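PDB 2CAK: rusticyanin, which carries electrons from cytochrome c552 to the A-type oxidase through its single bound copper ion. Local coordinates for residues I88-P93 with G131-V136. Sequence-based numbering, arbitrary orientation.
Sequences ITQKVP and GTYYYV. Unlike the reference sequence in segment 88-93: Gln90 (reference Lys), Val92 (reference Gly).
Thr89 and Tyr134 form an antiparallel hydrogen-bonded pair between strands 87-89 and 131-136 of the copper protein's beta sandwich. Thr89 N gives its hydrogen to Tyr134 O at 2.9 Å, and Tyr134 N returns one to Thr89 O. Both bonds are nearly straight. Ile88 and Tyr135 make the next pair, a non-hydrogen-bonded one.

At Gln90 the strand has ended, but the side chain continues the contact. In one of its two conformers, the amide is stacked with the Tyr133 ring, planes 13° apart, with NE2 over one face, toward the rim, and the rest beyond the edge. There Gln90 NE2 also donates to Thr132 O at 3.0 Å, from above the carbonyl plane. Water 1 donates to the same Thr132 O and to Gln90 O, so in that conformer two donors grip this carbonyl. With CG anti to the carbonyl carbon (chi1 -53°), the Tyr133 side chain lies alongside that of Gln90. Tyr133 OH is held by Thr129 O. At the root of the side chain, Tyr133 CB meets Ile88 CG2 at 3.8 Å.

The chain then bends in an ST turn, in which Lys91 N donates to Thr89 OG1 at 3.1 Å. The same OG1 is hydrogen-bonded to Ile101 O. Past the turn, Pro93 CD lies over one face of the Tyr134 ring, toward the rim, in a CH-pi contact 3.6 Å from the centroid. Val92 CG1 reaches Tyr134 CE2 obliquely at 3.9 Å. An alanine in place of Tyr134 would probably leave Pro93 CD and Val92 CG1 without their aromatic partner and open a gap under the loop.

Strand 131-136 pairs on its other side with 148-153 and leads directly to the copper ligand Cys137. This is the sheet arrangement of the cupredoxin fold.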
ATOM      1  N   ILE A  88      -6.915  -3.610   1.396  1.00 11.13           N
ATOM      2  CA  ILE A  88      -7.929  -2.648   0.927  1.00 11.11           C
ATOM      3  C   ILE A  88      -9.296  -3.062   1.454  1.00 11.47           C
ATOM      4  O   ILE A  88      -9.710  -4.226   1.315  1.00 13.91           O
ATOM      5  CB  ILE A  88      -7.897  -2.556  -0.603  1.00 12.19           C
ATOM      6  CG1 ILE A  88      -6.513  -2.161  -1.131  1.00 13.94           C
ATOM      7  CG2 ILE A  88      -8.972  -1.616  -1.104  1.00 14.67           C
ATOM      8  CD1 ILE A  88      -6.325  -2.334  -2.636  1.00 18.40           C
ATOM      9  N   THR A  89      -9.995  -2.114   2.064  1.00 12.19           N
ATOM     10  CA  THR A  89     -11.307  -2.304   2.650  1.00 12.55           C
ATOM     11  C   THR A  89     -12.245  -1.165   2.296  1.00 12.30           C
ATOM     12  O   THR A  89     -11.747  -0.111   1.893  1.00 13.87           O
ATOM     13  CB  THR A  89     -11.155  -2.439   4.171  1.00 13.89           C
ATOM     14  OG1 THR A  89     -12.414  -2.646   4.815  1.00 16.00           O
ATOM     15  CG2 THR A  89     -10.499  -1.194   4.776  1.00 16.47           C
ATOM     16  N   GLN A  90     -13.535  -1.345   2.439  1.00 13.68           N
ATOM     17  CA  GLN A  90     -14.486  -0.230   2.372  1.00 15.53           C
ATOM     18  C   GLN A  90     -14.878   0.306   3.741  1.00 15.57           C
ATOM     19  O   GLN A  90     -15.594   1.310   3.820  1.00 19.09           O
ATOM     20  CB  GLN A  90     -15.676  -0.582   1.465  0.71 17.67           C
ATOM     21  CG  GLN A  90     -15.109  -0.610   0.030  0.71 19.48           C
ATOM     22  CD  GLN A  90     -16.182  -0.540  -1.033  0.71 17.71           C
ATOM     23  OE1 GLN A  90     -16.883  -1.543  -1.174  0.71 22.64           O
ATOM     24  NE2 GLN A  90     -16.320   0.586  -1.752  0.71 19.29           N
ATOM     25  N   LYS A  91     -14.449  -0.325   4.834  1.00 17.29           N
ATOM     26  CA  LYS A  91     -14.648   0.206   6.181  1.00 19.79           C
ATOM     27  C   LYS A  91     -13.804   1.453   6.357  1.00 20.72           C
ATOM     28  O   LYS A  91     -12.724   1.593   5.809  1.00 24.34           O
ATOM     29  CB  LYS A  91     -14.312  -0.792   7.276  1.00 22.92           C
ATOM     30  CG  LYS A  91     -15.054  -2.127   7.260  1.00 29.54           C
ATOM     31  CD  LYS A  91     -16.558  -2.019   7.245  1.00 38.57           C
ATOM     32  CE  LYS A  91     -17.185  -3.363   7.619  1.00 44.46           C
ATOM     33  NZ  LYS A  91     -17.714  -4.058   6.395  1.00 58.82           N
ATOM     34  N   VAL A  92     -14.327   2.422   7.075  1.00 25.53           N
ATOM     35  CA  VAL A  92     -13.882   3.786   7.188  1.00 26.82           C
ATOM     36  C   VAL A  92     -13.135   4.042   8.500  1.00 22.79           C
ATOM     37  O   VAL A  92     -13.412   3.390   9.523  1.00 24.05           O
ATOM     38  CB  VAL A  92     -15.108   4.727   7.057  1.00 29.24           C
ATOM     39  CG1 VAL A  92     -15.860   4.612   5.730  1.00 40.27           C
ATOM     40  CG2 VAL A  92     -16.110   4.475   8.183  1.00 31.57           C
ATOM     41  N   PRO A  93     -12.248   5.042   8.516  1.00 21.65           N
ATOM     42  CA  PRO A  93     -11.653   5.521   9.777  1.00 20.72           C
ATOM     43  C   PRO A  93     -12.684   6.205  10.642  1.00 22.44           C
ATOM     44  O   PRO A  93     -13.707   6.668  10.132  1.00 27.18           O
ATOM     45  CB  PRO A  93     -10.544   6.482   9.363  1.00 24.25           C
ATOM     46  CG  PRO A  93     -10.898   6.925   8.009  1.00 25.64           C
ATOM     47  CD  PRO A  93     -11.765   5.850   7.386  1.00 23.90           C
ATOM     48  N   GLY A 131     -16.222   3.724  -6.262  1.00 15.21           N
ATOM     49  CA  GLY A 131     -16.491   4.001  -4.865  1.00 14.86           C
ATOM     50  C   GLY A 131     -15.260   4.414  -4.108  1.00 13.24           C
ATOM     51  O   GLY A 131     -14.195   4.611  -4.717  1.00 16.28           O
ATOM     52  N   THR A 132     -15.415   4.512  -2.838  1.00 13.38           N
ATOM     53  CA  THR A 132     -14.344   4.877  -1.904  1.00 13.51           C
ATOM     54  C   THR A 132     -13.854   3.655  -1.164  1.00 13.28           C
ATOM     55  O   THR A 132     -14.663   2.862  -0.674  1.00 15.71           O
ATOM     56  CB  THR A 132     -14.830   5.975  -0.951  1.00 15.88           C
ATOM     57  OG1 THR A 132     -15.210   7.114  -1.768  1.00 20.49           O
ATOM     58  CG2 THR A 132     -13.708   6.359  -0.020  1.00 21.71           C
ATOM     59  N   TYR A 133     -12.533   3.533  -1.074  1.00 12.37           N
ATOM     60  CA  TYR A 133     -11.834   2.466  -0.361  1.00 12.93           C
ATOM     61  C   TYR A 133     -10.752   3.086   0.528  1.00 12.25           C
ATOM     62  O   TYR A 133     -10.394   4.271   0.388  1.00 13.14           O
ATOM     63  CB  TYR A 133     -11.226   1.455  -1.333  1.00 13.30           C
ATOM     64  CG  TYR A 133     -12.163   0.863  -2.367  1.00 13.56           C
ATOM     65  CD1 TYR A 133     -12.562   1.581  -3.489  1.00 14.48           C
ATOM     66  CD2 TYR A 133     -12.643  -0.440  -2.254  1.00 15.32           C
ATOM     67  CE1 TYR A 133     -13.412   1.022  -4.414  1.00 15.23           C
ATOM     68  CE2 TYR A 133     -13.485  -1.008  -3.190  1.00 16.36           C
ATOM     69  CZ  TYR A 133     -13.872  -0.269  -4.290  1.00 15.07           C
ATOM     70  OH  TYR A 133     -14.711  -0.860  -5.199  1.00 19.37           O
ATOM     71  N   TYR A 134     -10.209   2.262   1.420  1.00 12.47           N
ATOM     72  CA  TYR A 134      -9.090   2.643   2.245  1.00 12.44           C
ATOM     73  C   TYR A 134      -8.034   1.529   2.194  1.00 11.25           C
ATOM     74  O   TYR A 134      -8.414   0.364   2.151  1.00 13.25           O
ATOM     75  CB  TYR A 134      -9.513   2.853   3.709  1.00 13.83           C
ATOM     76  CG  TYR A 134     -10.419   4.069   3.811  1.00 17.41           C
ATOM     77  CD1 TYR A 134      -9.920   5.342   4.074  1.00 19.58           C
ATOM     78  CD2 TYR A 134     -11.799   3.952   3.586  1.00 19.75           C
ATOM     79  CE1 TYR A 134     -10.774   6.422   4.139  1.00 23.18           C
ATOM     80  CE2 TYR A 134     -12.621   5.046   3.625  1.00 24.44           C
ATOM     81  CZ  TYR A 134     -12.117   6.280   3.918  1.00 25.08           C
ATOM     82  OH  TYR A 134     -12.964   7.379   3.947  1.00 33.39           O
ATOM     83  N   TYR A 135      -6.771   1.906   2.210  1.00 11.45           N
ATOM     84  CA  TYR A 135      -5.683   0.941   2.368  1.00 10.55           C
ATOM     85  C   TYR A 135      -5.158   1.091   3.806  1.00 10.77           C
ATOM     86  O   TYR A 135      -4.963   2.206   4.273  1.00 12.87           O
ATOM     87  CB  TYR A 135      -4.576   1.105   1.319  1.00 11.18           C
ATOM     88  CG  TYR A 135      -3.899   2.453   1.174  1.00 10.90           C
ATOM     89  CD1 TYR A 135      -4.439   3.484   0.413  1.00 11.70           C
ATOM     90  CD2 TYR A 135      -2.701   2.712   1.808  1.00 12.32           C
ATOM     91  CE1 TYR A 135      -3.823   4.712   0.293  1.00 11.79           C
ATOM     92  CE2 TYR A 135      -2.064   3.929   1.672  1.00 13.50           C
ATOM     93  CZ  TYR A 135      -2.623   4.917   0.923  1.00 11.93           C
ATOM     94  OH  TYR A 135      -1.972   6.140   0.825  1.00 14.56           O
ATOM     95  N   VAL A 136      -4.980  -0.060   4.479  1.00 10.85           N
ATOM     96  CA  VAL A 136      -4.679  -0.113   5.892  1.00 11.14           C
ATOM     97  C   VAL A 136      -3.627  -1.161   6.158  1.00 10.25           C
ATOM     98  O   VAL A 136      -3.511  -2.139   5.411  1.00 12.32           O
ATOM     99  CB  VAL A 136      -5.938  -0.354   6.768  0.70 14.07           C
ATOM    100  CG1 VAL A 136      -7.092   0.548   6.403  0.70 19.09           C
ATOM    101  CG2 VAL A 136      -6.403  -1.807   6.720  0.70 16.17           C
TER
HETATM  102  O   HOH W   1     -15.746   3.373   1.921  1.00 23.16           O